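Local coordinates for DNA repair protein rad60 (Schizosaccharomyces pombe, PDB 3GOE), which is required for recombinational repair of DNA double-strand breaks and may work with the Smc5-Smc6 complex, the piece described here being its SUMO-like domain, at residues 29-32 with 33-36; 36-39 with 40-43. All blocks are in the same frame, centred on the assembly; numbering follows the deposited sequence.

In the fold
Contacts 1 and 2 follow one another along helix 32-43 of this SUMO-like domain, the single long helix that packs on the mixed sheet of a ubiquitin-type beta-grasp fold. Contact 1 (29-32 with 33-36) is the N-terminal cap of the helix and contact 2 (36-39 with 40-43) its last turns; their centres are about 10 Å apart. I36 belongs to both, accepting at its carbonyl in one after donating at its amide in the other. They also touch through side chains, F30 CZ lying 4.0 Å from R38 NH2. The bound calcium ion, held by S16, S19 and D21, lies by contact 2, about 6 Å from the side chain of Y39.

Contact 1: 29-32 with 33-36; sequences DFTV and KDLI
D34 OD2 accepts the amide of T31 at 2.9 Å from T31 N, the N-H pointing nearly straight at it. The donor comes to the anti side of the oxygen and stands 34° out of the carboxylate plane. In return T31 OG1 takes the amide of D34, 3.1 Å from D34 N. This reciprocal pair is a capping box, with T31 as N-cap of helix 32-43. The threonine hydroxyl can reach inward because OG1 sits between its own backbone N and carbonyl carbon (chi1 61°), turned to the first turn of the helix. Beside the box, D34 CB packs 3.7 Å from F30 CB, and the two side chains cross at about a right angle, with the ring plane 72° from the carboxylate. Regular helix bonding then takes over, from L35 N to T31 O and from I36 N to V32 O. On the buried flank V32 CG1 approaches I36 CD1 at 4.3 Å; V32, L35 and I36 all rest on L53 of the sheet. The box gives the D34 amide, in the first turn, a side-chain acceptor, and the negative carboxylate placed there would probably interact favourably with the helix dipole.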
ATOM      1  N   ASP A  29      -5.286   8.879  -2.887  1.00  9.83           N
ATOM      2  CA  ASP A  29      -5.620   9.665  -1.723  1.00 11.33           C
ATOM      3  C   ASP A  29      -5.789   8.813  -0.447  1.00 10.45           C
ATOM      4  O   ASP A  29      -5.936   9.406   0.634  1.00 13.07           O
ATOM      5  CB  ASP A  29      -6.800  10.593  -2.015  1.00 16.31           C
ATOM      6  CG  ASP A  29      -8.132   9.940  -2.017  1.00 20.45           C
ATOM      7  OD1 ASP A  29      -8.225   8.704  -1.962  1.00 31.35           O
ATOM      8  OD2 ASP A  29      -9.133  10.743  -2.073  1.00 29.51           O
ATOM      9  N   PHE A  30      -5.733   7.491  -0.528  1.00 10.17           N
ATOM     10  CA  PHE A  30      -5.646   6.714   0.681  1.00  9.85           C
ATOM     11  C   PHE A  30      -4.314   6.999   1.365  1.00  8.09           C
ATOM     12  O   PHE A  30      -3.323   7.207   0.688  1.00  9.75           O
ATOM     13  CB  PHE A  30      -5.739   5.206   0.366  1.00 11.65           C
ATOM     14  CG  PHE A  30      -7.075   4.567   0.168  1.00 14.38           C
ATOM     15  CD1 PHE A  30      -8.184   5.357  -0.064  1.00 16.92           C
ATOM     16  CD2 PHE A  30      -7.205   3.186   0.221  1.00 19.07           C
ATOM     17  CE1 PHE A  30      -9.457   4.746  -0.300  1.00 21.93           C
ATOM     18  CE2 PHE A  30      -8.421   2.565  -0.035  1.00 23.11           C
ATOM     19  CZ  PHE A  30      -9.508   3.388  -0.255  1.00 24.90           C
ATOM     20  N   THR A  31      -4.297   6.871   2.668  1.00  7.49           N
ATOM     21  CA  THR A  31      -3.033   6.811   3.361  1.00  7.51           C
ATOM     22  C   THR A  31      -2.397   5.427   3.262  1.00  6.96           C
ATOM     23  O   THR A  31      -3.010   4.444   2.888  1.00  7.40           O
ATOM     24  CB  THR A  31      -3.193   7.211   4.853  1.00  7.72           C
ATOM     25  OG1 THR A  31      -4.069   6.316   5.434  1.00  8.31           O
ATOM     26  CG2 THR A  31      -3.633   8.629   4.993  1.00  8.80           C
ATOM     27  N   VAL A  32      -1.119   5.372   3.612  1.00  7.39           N
ATOM     28  CA  VAL A  32      -0.426   4.109   3.752  1.00  7.32           C
ATOM     29  C   VAL A  32      -1.143   3.227   4.770  1.00  7.10           C
ATOM     30  O   VAL A  32      -1.304   2.028   4.540  1.00  7.57           O
ATOM     31  CB  VAL A  32       1.059   4.377   4.113  1.00  8.26           C
ATOM     32  CG1 VAL A  32       1.750   3.136   4.597  1.00  9.03           C
ATOM     33  CG2 VAL A  32       1.726   5.026   2.900  1.00  9.90           C
ATOM     34  N   LYS A  33      -1.617   3.805   5.874  1.00  7.36           N
ATOM     35  CA  LYS A  33      -2.380   3.012   6.842  1.00  7.36           C
ATOM     36  C   LYS A  33      -3.640   2.452   6.196  1.00  6.95           C
ATOM     37  O   LYS A  33      -3.991   1.287   6.425  1.00  7.52           O
ATOM     38  CB  LYS A  33      -2.729   3.868   8.073  1.00  8.55           C
ATOM     39  CG  LYS A  33      -3.367   3.036   9.172  1.00 11.42           C
ATOM     40  CD  LYS A  33      -3.686   3.868  10.362  1.00 18.12           C
ATOM     41  CE  LYS A  33      -2.618   4.058  11.368  1.00 35.31           C
ATOM     42  NZ  LYS A  33      -3.418   4.508  12.584  1.00 47.69           N
ATOM     43  N   ASP A  34      -4.347   3.227   5.403  1.00  7.20           N
ATOM     44  CA  ASP A  34      -5.524   2.783   4.695  1.00  7.17           C
ATOM     45  C   ASP A  34      -5.158   1.586   3.799  1.00  6.93           C
ATOM     46  O   ASP A  34      -5.894   0.603   3.706  1.00  7.45           O
ATOM     47  CB  ASP A  34      -6.106   3.885   3.838  1.00  7.78           C
ATOM     48  CG  ASP A  34      -6.792   5.024   4.526  1.00  9.06           C
ATOM     49  OD1 ASP A  34      -7.379   4.809   5.618  1.00 11.01           O
ATOM     50  OD2 ASP A  34      -6.817   6.125   3.940  1.00 11.11           O
ATOM     51  N   LEU A  35      -4.037   1.698   3.062  1.00  7.09           N
ATOM     52  CA  LEU A  35      -3.567   0.617   2.207  1.00  6.73           C
ATOM     53  C   LEU A  35      -3.357  -0.660   3.020  1.00  6.97           C
ATOM     54  O   LEU A  35      -3.746  -1.750   2.590  1.00  7.46           O
ATOM     55  CB  LEU A  35      -2.289   1.072   1.497  1.00  7.44           C
ATOM     56  CG  LEU A  35      -1.534   0.019   0.683  1.00  8.47           C
ATOM     57  CD1 LEU A  35      -2.413  -0.672  -0.359  1.00  9.70           C
ATOM     58  CD2 LEU A  35      -0.305   0.668   0.055  1.00 10.57           C
ATOM     59  N   ILE A  36      -2.738  -0.522   4.205  1.00  7.04           N
ATOM     60  CA  ILE A  36      -2.566  -1.678   5.065  1.00  6.95           C
ATOM     61  C   ILE A  36      -3.865  -2.258   5.519  1.00  6.91           C
ATOM     62  O   ILE A  36      -4.085  -3.481   5.514  1.00  7.32           O
ATOM     63  CB  ILE A  36      -1.623  -1.342   6.266  1.00  7.40           C
ATOM     64  CG1 ILE A  36      -0.250  -0.912   5.793  1.00  8.01           C
ATOM     65  CG2 ILE A  36      -1.527  -2.535   7.185  1.00  9.01           C
ATOM     66  CD1 ILE A  36       0.606  -0.299   6.898  1.00  9.55           C
TER

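Contact 2: 36-39 with 40-43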
ATOM      1  N   ILE A  36      -2.738  -0.522   4.205  1.00  7.04           N
ATOM      2  CA  ILE A  36      -2.566  -1.678   5.065  1.00  6.95           C
ATOM      3  C   ILE A  36      -3.865  -2.258   5.519  1.00  6.91           C
ATOM      4  O   ILE A  36      -4.085  -3.481   5.514  1.00  7.32           O
ATOM      5  CB  ILE A  36      -1.623  -1.342   6.266  1.00  7.40           C
ATOM      6  CG1 ILE A  36      -0.250  -0.912   5.793  1.00  8.01           C
ATOM      7  CG2 ILE A  36      -1.527  -2.535   7.185  1.00  9.01           C
ATOM      8  CD1 ILE A  36       0.606  -0.299   6.898  1.00  9.55           C
ATOM      9  N   LYS A  37      -4.816  -1.409   5.951  1.00  6.79           N
ATOM     10  CA  LYS A  37      -6.122  -1.871   6.374  1.00  7.14           C
ATOM     11  C   LYS A  37      -6.818  -2.647   5.248  1.00  6.83           C
ATOM     12  O   LYS A  37      -7.477  -3.657   5.499  1.00  7.91           O
ATOM     13  CB  LYS A  37      -7.021  -0.728   6.833  1.00  8.34           C
ATOM     14  CG  LYS A  37      -6.627  -0.121   8.152  1.00  9.71           C
ATOM     15  CD  LYS A  37      -7.564   1.040   8.521  1.00 14.14           C
ATOM     16  CE  LYS A  37      -7.336   1.575   9.901  1.00 18.50           C
ATOM     17  NZ  LYS A  37      -8.290   2.671  10.148  1.00 35.63           N
ATOM     18  N   ARG A  38      -6.738  -2.138   4.033  1.00  6.88           N
ATOM     19  CA  ARG A  38      -7.371  -2.787   2.880  1.00  7.27           C
ATOM     20  C   ARG A  38      -6.677  -4.111   2.565  1.00  6.96           C
ATOM     21  O   ARG A  38      -7.344  -5.109   2.293  1.00  7.86           O
ATOM     22  CB  ARG A  38      -7.366  -1.821   1.697  1.00  8.05           C
ATOM     23  CG  ARG A  38      -7.981  -2.429   0.445  1.00  9.43           C
ATOM     24  CD  ARG A  38      -9.434  -2.808   0.551  1.00 10.81           C
ATOM     25  NE  ARG A  38     -10.343  -1.719   0.865  1.00 10.86           N
ATOM     26  CZ  ARG A  38     -10.830  -0.852  -0.018  1.00 11.36           C
ATOM     27  NH1 ARG A  38     -10.483  -0.881  -1.278  1.00 13.77           N
ATOM     28  NH2 ARG A  38     -11.696   0.112   0.371  1.00 11.97           N
ATOM     29  N   TYR A  39      -5.353  -4.138   2.588  1.00  6.95           N
ATOM     30  CA  TYR A  39      -4.634  -5.393   2.447  1.00  7.10           C
ATOM     31  C   TYR A  39      -5.160  -6.431   3.450  1.00  7.07           C
ATOM     32  O   TYR A  39      -5.442  -7.578   3.110  1.00  7.88           O
ATOM     33  CB  TYR A  39      -3.116  -5.158   2.627  1.00  7.74           C
ATOM     34  CG  TYR A  39      -2.369  -6.462   2.703  1.00  8.24           C
ATOM     35  CD1 TYR A  39      -2.062  -7.190   1.554  1.00 10.42           C
ATOM     36  CD2 TYR A  39      -1.964  -6.969   3.923  1.00  9.23           C
ATOM     37  CE1 TYR A  39      -1.376  -8.399   1.641  1.00 11.37           C
ATOM     38  CE2 TYR A  39      -1.316  -8.187   3.980  1.00 10.85           C
ATOM     39  CZ  TYR A  39      -1.014  -8.899   2.854  1.00 11.13           C
ATOM     40  OH  TYR A  39      -0.386 -10.122   2.969  1.00 14.72           O
ATOM     41  N   CYS A  40      -5.280  -5.994   4.707  1.00  7.17           N
ATOM     42  CA  CYS A  40      -5.679  -6.926   5.756  1.00  7.74           C
ATOM     43  C   CYS A  40      -7.087  -7.455   5.533  1.00  7.80           C
ATOM     44  O   CYS A  40      -7.317  -8.662   5.773  1.00  8.55           O
ATOM     45  CB  CYS A  40      -5.577  -6.266   7.139  1.00  8.75           C
ATOM     46  SG  CYS A  40      -3.864  -6.007   7.675  1.00  9.76           S
ATOM     47  N   THR A  41      -8.046  -6.633   5.147  1.00  7.90           N
ATOM     48  CA  THR A  41      -9.385  -7.163   4.892  1.00  8.63           C
ATOM     49  C   THR A  41      -9.380  -8.037   3.632  1.00  9.24           C
ATOM     50  O   THR A  41     -10.187  -9.009   3.591  1.00 11.93           O
ATOM     51  CB  THR A  41     -10.466  -6.096   4.819  1.00  9.26           C
ATOM     52  OG1 THR A  41     -10.211  -5.093   3.847  1.00 10.30           O
ATOM     53  CG2 THR A  41     -10.703  -5.391   6.149  1.00 11.12           C
ATOM     54  N   GLU A  42      -8.569  -7.782   2.661  1.00  8.78           N
ATOM     55  CA  GLU A  42      -8.562  -8.591   1.441  1.00  9.56           C
ATOM     56  C   GLU A  42      -7.975  -9.960   1.691  1.00  9.88           C
ATOM     57  O   GLU A  42      -8.460 -10.959   1.150  1.00 13.40           O
ATOM     58  CB  GLU A  42      -7.785  -7.871   0.331  1.00 10.65           C
ATOM     59  CG  GLU A  42      -8.484  -6.678  -0.253  1.00 12.97           C
ATOM     60  CD  GLU A  42      -9.691  -7.092  -1.035  1.00 19.67           C
ATOM     61  OE1 GLU A  42      -9.592  -8.024  -1.827  1.00 36.54           O
ATOM     62  OE2 GLU A  42     -10.777  -6.574  -0.870  1.00 32.59           O
ATOM     63  N   VAL A  43      -6.938 -10.070   2.512  1.00  9.60           N
ATOM     64  CA  VAL A  43      -6.328 -11.374   2.771  1.00 10.12           C
ATOM     65  C   VAL A  43      -6.829 -11.987   4.070  1.00 11.15           C
ATOM     66  O   VAL A  43      -6.450 -13.106   4.423  1.00 13.78           O
ATOM     67  CB  VAL A  43      -4.794 -11.314   2.736  1.00 11.29           C
ATOM     68  CG1 VAL A  43      -4.237 -10.783   1.389  1.00 12.92           C
ATOM     69  CG2 VAL A  43      -4.184 -10.567   3.878  1.00 11.34           C
TER
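Y39 and V43, one helical turn apart, meet ring to methyl: V43 CG2 lies over one face of the phenol, 4.0 Å from the ring centroid and 23° off the normal, a CH-pi contact displaced toward the rim. V43 CG2 lies 3.7 Å from both Y39 CZ and Y39 CE2, while V43 CG1 comes as close to Y39 CE1 at the same end of the ring. Y39 CG is anti to the backbone N (chi1 171°), which swings the ring along the helix toward V43. Next to this pair, C40 SG packs 4.2 Å from I36 CG2 and borders the tyrosine at CD2. On another flank R38 and E42 run side by side and point the same way, touching through R38 CD and E42 CG; their charged ends stay apart, 5.2 Å between R38 NE and E42 OE2. Beneath these side chains the alpha-helical bonds C40 N to I36 O, T41 N to K37 O, E42 N to R38 O and V43 N to Y39 O set the spacing. These are the later turns of the helix that lies across the sheet in the beta-grasp fold of ubiquitin and SUMO. Its inner side chains meet the sheet and adjoining loops: Y39 and V43 reach L22, Y39 also L14, and C40 reaches I51. Beyond the ring, Y39 OH is hydrogen-bonded to E20 O and S19 OG, in the loop whose S19 and D21 help bind calcium. Replacing Y39 by alanine is likely to deprive V43 CG2 of its aromatic face and leave E20 O and S19 OG without their phenol partner, weakening the tie between helix and loop. S16, which the tyrosine side chain also touches, is the third protein residue of the calcium site.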